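Local atomic coordinates of myosin regulatory light chain (Placopecten magellanicus, PDB entry 3PN7), a protein that binds a magnesium ion in an EF-hand and, as the regulatory light chain, probably contributes to calcium regulation of molluscan muscle myosin. Residues L45-M48 with F49-G53; E60-A63 with M64-A68; M76-S79 with I80-K84. All coordinates share one frame; numbering follows the deposited sequence.

The three contacts follow one another from the N terminus. None closes a long loop, because each joins neighbouring turns of one helix; they neither nest nor cross. Contact 1 lies on helix 42-52, the outgoing helix of the magnesium-binding EF-hand. Contact 2 lies on helix 58-66 and packs against contact 1: Leu45 meets Leu65, and Phe49 meets Leu61 and Met64. Contact 3 lies on helix 74-85, where Met76 and Ile80 pack on Ala68 from the end of contact 2. Contacts 1 and 3 do not touch. Contact 2 therefore stands between the other two, and together they tie three successive helices of the EF-hand pair into one lobe.

Contact 1 of 3, residues L45-M48 with F49-G53; sequences LKEM and FSSLG
Leu45 and Met48 meet Phe49 and Leu52 in a local contact between successive turns of helix 42-52, the outgoing helix of the magnesium-binding EF-hand. Phe49 N donates to Leu45 O at 2.8 Å. The side chains of this pair touch more loosely: Leu45 CG is 4.2 Å from Phe49 CE2. Both also pack on helix 58-66. Met48 and Leu52 come closer. Met48 CG lies opposite the backbone N (chi1 -170°), and the chain then bends twice, which carries its methyl group forward to Leu52. Met48 CE comes within 3.3 Å of Leu52 CD2, tighter than normal van der Waals contact. Leu52 is also away from the usual staggered torsions (chi2 -6°), which may reflect strain or an uncertain placement of this side chain. Met48 packs further on Met31 and on an apolar side chain of another protein's chain.

The serines lie on the more exposed side. Ser51 grips Glu47 O twice, from opposite faces of the carbonyl plane. Ser51 OG lies 3.0 Å from Glu47 O, and Ser51 N lies 3.2 Å from Glu47 O. Ser50 OG lies 3.1 Å from both Lys46 O and Glu47 O. Lys46 NZ turns to a salt bridge with Asp58. The chemistry implies an amphipathic helix: apolar groups face its neighbours, and serine hydroxyls bond to backbone carbonyls of the same helix.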
loop_
_atom_site.group_PDB
_atom_site.type_symbol
_atom_site.label_atom_id
_atom_site.label_comp_id
_atom_site.label_asym_id
_atom_site.label_seq_id
_atom_site.Cartn_x
_atom_site.Cartn_y
_atom_site.Cartn_z
ATOM N N LEU B 45 -23.525 -33.850 -12.311
ATOM C CA LEU B 45 -23.289 -33.298 -10.987
ATOM C C LEU B 45 -23.134 -34.423 -9.969
ATOM O O LEU B 45 -22.166 -34.438 -9.197
ATOM C CB LEU B 45 -24.455 -32.384 -10.600
ATOM C CG LEU B 45 -24.219 -30.997 -10.005
ATOM C CD1 LEU B 45 -23.095 -30.272 -10.677
ATOM C CD2 LEU B 45 -25.508 -30.206 -10.094
ATOM N N LYS B 46 -24.085 -35.360 -9.965
ATOM C CA LYS B 46 -24.002 -36.536 -9.091
ATOM C C LYS B 46 -22.683 -37.272 -9.303
ATOM O O LYS B 46 -21.984 -37.625 -8.346
ATOM C CB LYS B 46 -25.137 -37.523 -9.382
ATOM C CG LYS B 46 -26.524 -37.082 -8.978
ATOM C CD LYS B 46 -27.452 -38.296 -8.896
ATOM C CE LYS B 46 -28.825 -37.929 -8.377
ATOM N NZ LYS B 46 -29.569 -39.131 -7.894
ATOM N N GLU B 47 -22.358 -37.512 -10.571
ATOM C CA GLU B 47 -21.102 -38.151 -10.935
ATOM C C GLU B 47 -19.901 -37.390 -10.376
ATOM O O GLU B 47 -19.035 -37.976 -9.720
ATOM C CB GLU B 47 -20.976 -38.281 -12.455
ATOM C CG GLU B 47 -20.044 -39.388 -12.853
ATOM C CD GLU B 47 -20.393 -40.698 -12.137
ATOM O OE1 GLU B 47 -21.589 -41.066 -12.121
ATOM O OE2 GLU B 47 -19.479 -41.341 -11.569
ATOM N N MET B 48 -19.844 -36.084 -10.638
ATOM C CA MET B 48 -18.740 -35.282 -10.132
ATOM C C MET B 48 -18.644 -35.346 -8.609
ATOM O O MET B 48 -17.564 -35.588 -8.067
ATOM C CB MET B 48 -18.834 -33.834 -10.603
ATOM C CG MET B 48 -17.568 -33.024 -10.304
ATOM S SD MET B 48 -16.158 -33.512 -11.336
ATOM C CE MET B 48 -15.016 -34.122 -10.113
ATOM N N PHE B 49 -19.758 -35.146 -7.912
ATOM C CA PHE B 49 -19.718 -35.158 -6.442
ATOM C C PHE B 49 -19.251 -36.503 -5.867
ATOM O O PHE B 49 -18.406 -36.531 -4.967
ATOM C CB PHE B 49 -21.056 -34.730 -5.810
ATOM C CG PHE B 49 -21.213 -33.222 -5.642
ATOM C CD1 PHE B 49 -20.468 -32.529 -4.698
ATOM C CD2 PHE B 49 -22.114 -32.511 -6.425
ATOM C CE1 PHE B 49 -20.621 -31.152 -4.534
ATOM C CE2 PHE B 49 -22.270 -31.146 -6.271
ATOM C CZ PHE B 49 -21.521 -30.465 -5.325
ATOM N N SER B 50 -19.787 -37.610 -6.381
ATOM C CA SER B 50 -19.373 -38.935 -5.885
ATOM C C SER B 50 -17.888 -39.211 -6.092
ATOM O O SER B 50 -17.270 -39.919 -5.294
ATOM C CB SER B 50 -20.242 -40.083 -6.441
ATOM O OG SER B 50 -20.219 -40.161 -7.855
ATOM N N SER B 51 -17.306 -38.630 -7.138
ATOM C CA SER B 51 -15.874 -38.786 -7.375
ATOM C C SER B 51 -15.037 -38.048 -6.339
ATOM O O SER B 51 -13.845 -38.317 -6.205
ATOM C CB SER B 51 -15.500 -38.303 -8.777
ATOM O OG SER B 51 -16.186 -39.041 -9.769
ATOM N N LEU B 52 -15.658 -37.124 -5.608
ATOM C CA LEU B 52 -14.932 -36.263 -4.659
ATOM C C LEU B 52 -15.198 -36.594 -3.189
ATOM O O LEU B 52 -14.462 -36.159 -2.307
ATOM C CB LEU B 52 -15.293 -34.794 -4.884
ATOM C CG LEU B 52 -14.446 -33.895 -5.780
ATOM C CD1 LEU B 52 -13.185 -34.584 -6.255
ATOM C CD2 LEU B 52 -15.265 -33.358 -6.936
ATOM N N GLY B 53 -16.263 -37.343 -2.930
ATOM C CA GLY B 53 -16.658 -37.652 -1.570
ATOM C C GLY B 53 -18.158 -37.825 -1.449
ATOM O O GLY B 53 -18.778 -38.486 -2.283
#

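Contact 2 of 3, residues E60-A63 with M64-A68; sequences ELTA and MLKEA
Thr62 and Lys66 pair along helix 58-66, the incoming helix of the second helix-loop-helix unit in this EF-hand pair. Their side chains lie side by side and point the same way, on the more exposed side of the helix. Lys66 runs extended as far as CE, then turns sharply (chi4 97°), which swings the amino group back over the preceding turn. Lys66 NZ makes a weak hydrogen bond to Thr62 OG1 at 3.3 Å. In the model, however, Lys66 CG sits too close to Thr62 O, so the placement of this chain, and the weak bond with it, is doubtful. Lys66 NZ is also modelled close to Ala63, without a bond. Thr62 OG1 has a stronger partner one turn earlier, the backbone carbonyl of Lys59. Its hydroxyl sits between backbone N and carbonyl carbon (chi1 54°), a position from which it can reach that carbonyl.

The other side is apolar. Leu61 CD2 and Met64 SD touch lightly at 4.4 Å. Leu61 and Leu65 face helix 42-52. Aromatic side chains of another protein's chain pack on Leu65 and hydrogen-bond to Met64 O and Glu67 OE1.

The backbone is regular at first. Met64 N donates to Glu60 O at 2.9 Å, with an N-H...O angle of 154°. Leu65 N donates to Leu61 O at 3.1 Å. The winding then tightens: Glu67 N makes only a weak, long bond to Ala63 O, and bonds instead to Met64 O at 3.2 Å. Ala68 N likewise donates three residues back, to Leu65 O at 3.1 Å.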
loop_
_atom_site.group_PDB
_atom_site.type_symbol
_atom_site.label_atom_id
_atom_site.label_comp_id
_atom_site.label_asym_id
_atom_site.label_seq_id
_atom_site.Cartn_x
_atom_site.Cartn_y
_atom_site.Cartn_z
ATOM N N GLU B 60 -30.674 -30.951 -3.283
ATOM C CA GLU B 60 -29.580 -29.988 -3.309
ATOM C C GLU B 60 -29.118 -29.815 -4.753
ATOM O O GLU B 60 -28.942 -28.694 -5.219
ATOM C CB GLU B 60 -28.419 -30.430 -2.419
ATOM C CG GLU B 60 -28.741 -30.461 -0.927
ATOM C CD GLU B 60 -27.550 -30.888 -0.060
ATOM O OE1 GLU B 60 -27.568 -32.030 0.462
ATOM O OE2 GLU B 60 -26.601 -30.079 0.105
ATOM N N LEU B 61 -28.961 -30.928 -5.469
ATOM C CA LEU B 61 -28.476 -30.893 -6.853
ATOM C C LEU B 61 -29.427 -30.149 -7.781
ATOM O O LEU B 61 -29.002 -29.320 -8.588
ATOM C CB LEU B 61 -28.252 -32.304 -7.380
ATOM C CG LEU B 61 -27.270 -33.113 -6.540
ATOM C CD1 LEU B 61 -27.044 -34.462 -7.169
ATOM C CD2 LEU B 61 -25.950 -32.369 -6.380
ATOM N N THR B 62 -30.713 -30.469 -7.668
ATOM C CA THR B 62 -31.733 -29.820 -8.460
ATOM C C THR B 62 -31.686 -28.335 -8.197
ATOM O O THR B 62 -31.719 -27.541 -9.131
ATOM C CB THR B 62 -33.147 -30.337 -8.108
ATOM O OG1 THR B 62 -33.351 -30.208 -6.697
ATOM C CG2 THR B 62 -33.290 -31.791 -8.477
ATOM N N ALA B 63 -31.613 -27.961 -6.924
ATOM C CA ALA B 63 -31.552 -26.551 -6.550
ATOM C C ALA B 63 -30.310 -25.847 -7.118
ATOM O O ALA B 63 -30.406 -24.701 -7.550
ATOM C CB ALA B 63 -31.650 -26.371 -5.029
ATOM N N MET B 64 -29.162 -26.526 -7.137
ATOM C CA MET B 64 -27.958 -25.946 -7.756
ATOM C C MET B 64 -28.219 -25.617 -9.212
ATOM O O MET B 64 -27.870 -24.534 -9.690
ATOM C CB MET B 64 -26.752 -26.885 -7.669
ATOM C CG MET B 64 -26.147 -27.043 -6.279
ATOM S SD MET B 64 -24.728 -28.192 -6.247
ATOM C CE MET B 64 -23.492 -27.292 -7.193
ATOM N N LEU B 65 -28.840 -26.558 -9.910
ATOM C CA LEU B 65 -29.151 -26.415 -11.334
ATOM C C LEU B 65 -30.183 -25.310 -11.613
ATOM O O LEU B 65 -30.130 -24.641 -12.649
ATOM C CB LEU B 65 -29.637 -27.756 -11.903
ATOM C CG LEU B 65 -28.607 -28.890 -11.879
ATOM C CD1 LEU B 65 -29.162 -30.125 -12.586
ATOM C CD2 LEU B 65 -27.293 -28.456 -12.533
ATOM N N LYS B 66 -31.112 -25.121 -10.682
ATOM C CA LYS B 66 -32.137 -24.095 -10.821
ATOM C C LYS B 66 -31.573 -22.672 -10.726
ATOM O O LYS B 66 -32.286 -21.707 -11.047
ATOM C CB LYS B 66 -33.221 -24.270 -9.753
ATOM C CG LYS B 66 -33.736 -25.692 -9.589
ATOM C CD LYS B 66 -34.981 -25.725 -8.674
ATOM C CE LYS B 66 -35.223 -27.098 -8.034
ATOM N NZ LYS B 66 -34.684 -27.205 -6.633
ATOM N N GLU B 67 -30.321 -22.534 -10.268
ATOM C CA GLU B 67 -29.686 -21.209 -10.192
ATOM C C GLU B 67 -29.423 -20.713 -11.597
ATOM O O GLU B 67 -29.153 -19.529 -11.814
ATOM C CB GLU B 67 -28.377 -21.217 -9.373
ATOM C CG GLU B 67 -28.574 -21.408 -7.868
ATOM C CD GLU B 67 -27.257 -21.493 -7.094
ATOM O OE1 GLU B 67 -26.380 -20.630 -7.298
ATOM O OE2 GLU B 67 -27.103 -22.427 -6.280
ATOM N N ALA B 68 -29.494 -21.634 -12.552
ATOM C CA ALA B 68 -29.346 -21.278 -13.953
ATOM C C ALA B 68 -30.740 -21.238 -14.578
ATOM O O ALA B 68 -31.498 -22.201 -14.466
ATOM C CB ALA B 68 -28.456 -22.283 -14.662
#

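Contact 3 of 3, residues M76-S79 with I80-K84; sequences MFLS and IFSDK
Phe77 and Phe81 form the tight side of helix 74-85, the outgoing helix of the second helix-loop-helix unit of the EF-hand pair. Phe81 CD2 lies 3.7 Å above the Phe77 ring plane, over its centre. The rings cross obliquely, with their planes at 35°, and the closest carbons are Phe77 CE1 and Phe81 CE2 at 3.5 Å. With Phe77 CG anti to the backbone N (chi1 -178°) the ring leans toward the next turn, and chi2 of 89° turns its face to Phe81. Phe29 of helix 19-32 meets Phe77 edge-to-face, and aromatic side chains of another protein's chain meet Phe81. With an alanine at Phe77, the Phe81 ring would probably lose the face it rests against, and a gap would open beside Phe29.

Packing is looser where Met76 CG and Ile80 CD1 touch at 4.4 Å, although both residues also lean on Ala68. Ser82 holds on to the turn before it with two bonds to Leu78 O. Ser82 N lies 2.8 Å from Leu78 O. Ser82 OG lies a short 2.6 Å from Leu78 O, well above the carbonyl plane.

The solvent side, around Ser79 and Asp83, is different. The helix kinks here, where the backbone N atoms of Asp83 and Lys84 make no bond to the preceding turn. A water fills in for the missing bond at Asp83. It donates to Ser79 O at 2.6 Å and accepts from Asp83 N at 2.9 Å. The same water donates its other proton to Asp83 OD2, 2.8 Å from the water oxygen.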
loop_
_atom_site.group_PDB
_atom_site.type_symbol
_atom_site.label_atom_id
_atom_site.label_comp_id
_atom_site.label_asym_id
_atom_site.label_seq_id
_atom_site.Cartn_x
_atom_site.Cartn_y
_atom_site.Cartn_z
ATOM N N MET B 76 -24.165 -20.432 -19.913
ATOM C CA MET B 76 -24.923 -20.380 -18.677
ATOM C C MET B 76 -24.007 -20.573 -17.444
ATOM O O MET B 76 -24.262 -20.027 -16.372
ATOM C CB MET B 76 -26.018 -21.435 -18.712
ATOM C CG MET B 76 -26.968 -21.384 -17.550
ATOM S SD MET B 76 -27.934 -19.858 -17.502
ATOM C CE MET B 76 -28.617 -19.799 -19.157
ATOM N N PHE B 77 -22.938 -21.349 -17.598
ATOM C CA PHE B 77 -22.016 -21.620 -16.498
ATOM C C PHE B 77 -21.248 -20.343 -16.192
ATOM O O PHE B 77 -21.078 -19.961 -15.033
ATOM C CB PHE B 77 -21.065 -22.732 -16.926
ATOM C CG PHE B 77 -20.082 -23.168 -15.876
ATOM C CD1 PHE B 77 -20.407 -24.168 -14.976
ATOM C CD2 PHE B 77 -18.806 -22.644 -15.846
ATOM C CE1 PHE B 77 -19.492 -24.613 -14.037
ATOM C CE2 PHE B 77 -17.887 -23.081 -14.909
ATOM C CZ PHE B 77 -18.231 -24.066 -14.003
ATOM N N LEU B 78 -20.814 -19.676 -17.256
ATOM C CA LEU B 78 -20.146 -18.391 -17.153
ATOM C C LEU B 78 -21.032 -17.418 -16.419
ATOM O O LEU B 78 -20.588 -16.676 -15.549
ATOM C CB LEU B 78 -19.881 -17.822 -18.539
ATOM C CG LEU B 78 -18.597 -18.186 -19.264
ATOM C CD1 LEU B 78 -18.480 -17.223 -20.439
ATOM C CD2 LEU B 78 -17.402 -18.051 -18.336
ATOM N N SER B 79 -22.296 -17.428 -16.802
ATOM C CA SER B 79 -23.292 -16.545 -16.244
ATOM C C SER B 79 -23.457 -16.767 -14.730
ATOM O O SER B 79 -23.709 -15.825 -13.964
ATOM C CB SER B 79 -24.595 -16.779 -17.000
ATOM O OG SER B 79 -25.716 -16.627 -16.165
ATOM N N ILE B 80 -23.294 -18.011 -14.291
ATOM C CA ILE B 80 -23.413 -18.322 -12.867
ATOM C C ILE B 80 -22.154 -17.976 -12.039
ATOM O O ILE B 80 -22.245 -17.667 -10.845
ATOM C CB ILE B 80 -23.757 -19.795 -12.685
ATOM C CG1 ILE B 80 -25.195 -20.046 -13.125
ATOM C CG2 ILE B 80 -23.542 -20.229 -11.262
ATOM C CD1 ILE B 80 -25.451 -21.502 -13.398
ATOM N N PHE B 81 -20.983 -18.027 -12.666
ATOM C CA PHE B 81 -19.738 -17.848 -11.920
ATOM C C PHE B 81 -19.065 -16.493 -12.101
ATOM O O PHE B 81 -18.327 -16.069 -11.226
ATOM C CB PHE B 81 -18.719 -18.948 -12.254
ATOM C CG PHE B 81 -18.924 -20.212 -11.494
ATOM C CD1 PHE B 81 -18.315 -20.399 -10.265
ATOM C CD2 PHE B 81 -19.721 -21.232 -12.016
ATOM C CE1 PHE B 81 -18.500 -21.585 -9.551
ATOM C CE2 PHE B 81 -19.926 -22.419 -11.311
ATOM C CZ PHE B 81 -19.304 -22.595 -10.076
ATOM N N SER B 82 -19.312 -15.834 -13.230
ATOM C CA SER B 82 -18.516 -14.680 -13.643
ATOM C C SER B 82 -18.464 -13.538 -12.631
ATOM O O SER B 82 -17.395 -13.027 -12.355
ATOM C CB SER B 82 -18.975 -14.152 -14.996
ATOM O OG SER B 82 -18.627 -15.059 -16.021
ATOM N N ASP B 83 -19.608 -13.143 -12.079
ATOM C CA ASP B 83 -19.619 -12.024 -11.145
ATOM C C ASP B 83 -18.932 -12.400 -9.828
ATOM O O ASP B 83 -18.200 -11.598 -9.241
ATOM C CB ASP B 83 -21.051 -11.522 -10.898
ATOM C CG ASP B 83 -21.696 -10.942 -12.155
ATOM O OD1 ASP B 83 -21.137 -9.992 -12.740
ATOM O OD2 ASP B 83 -22.750 -11.454 -12.582
ATOM N N LYS B 84 -19.144 -13.627 -9.372
ATOM C CA LYS B 84 -18.584 -14.017 -8.084
ATOM C C LYS B 84 -17.075 -14.291 -8.158
ATOM O O LYS B 84 -16.386 -14.197 -7.161
ATOM C CB LYS B 84 -19.323 -15.218 -7.504
ATOM C CG LYS B 84 -20.641 -14.881 -6.823
ATOM C CD LYS B 84 -21.452 -16.163 -6.672
ATOM C CE LYS B 84 -22.678 -15.968 -5.818
ATOM N NZ LYS B 84 -23.702 -15.138 -6.512
HETATM O O HOH W 1 -22.305 -14.255 -12.413
#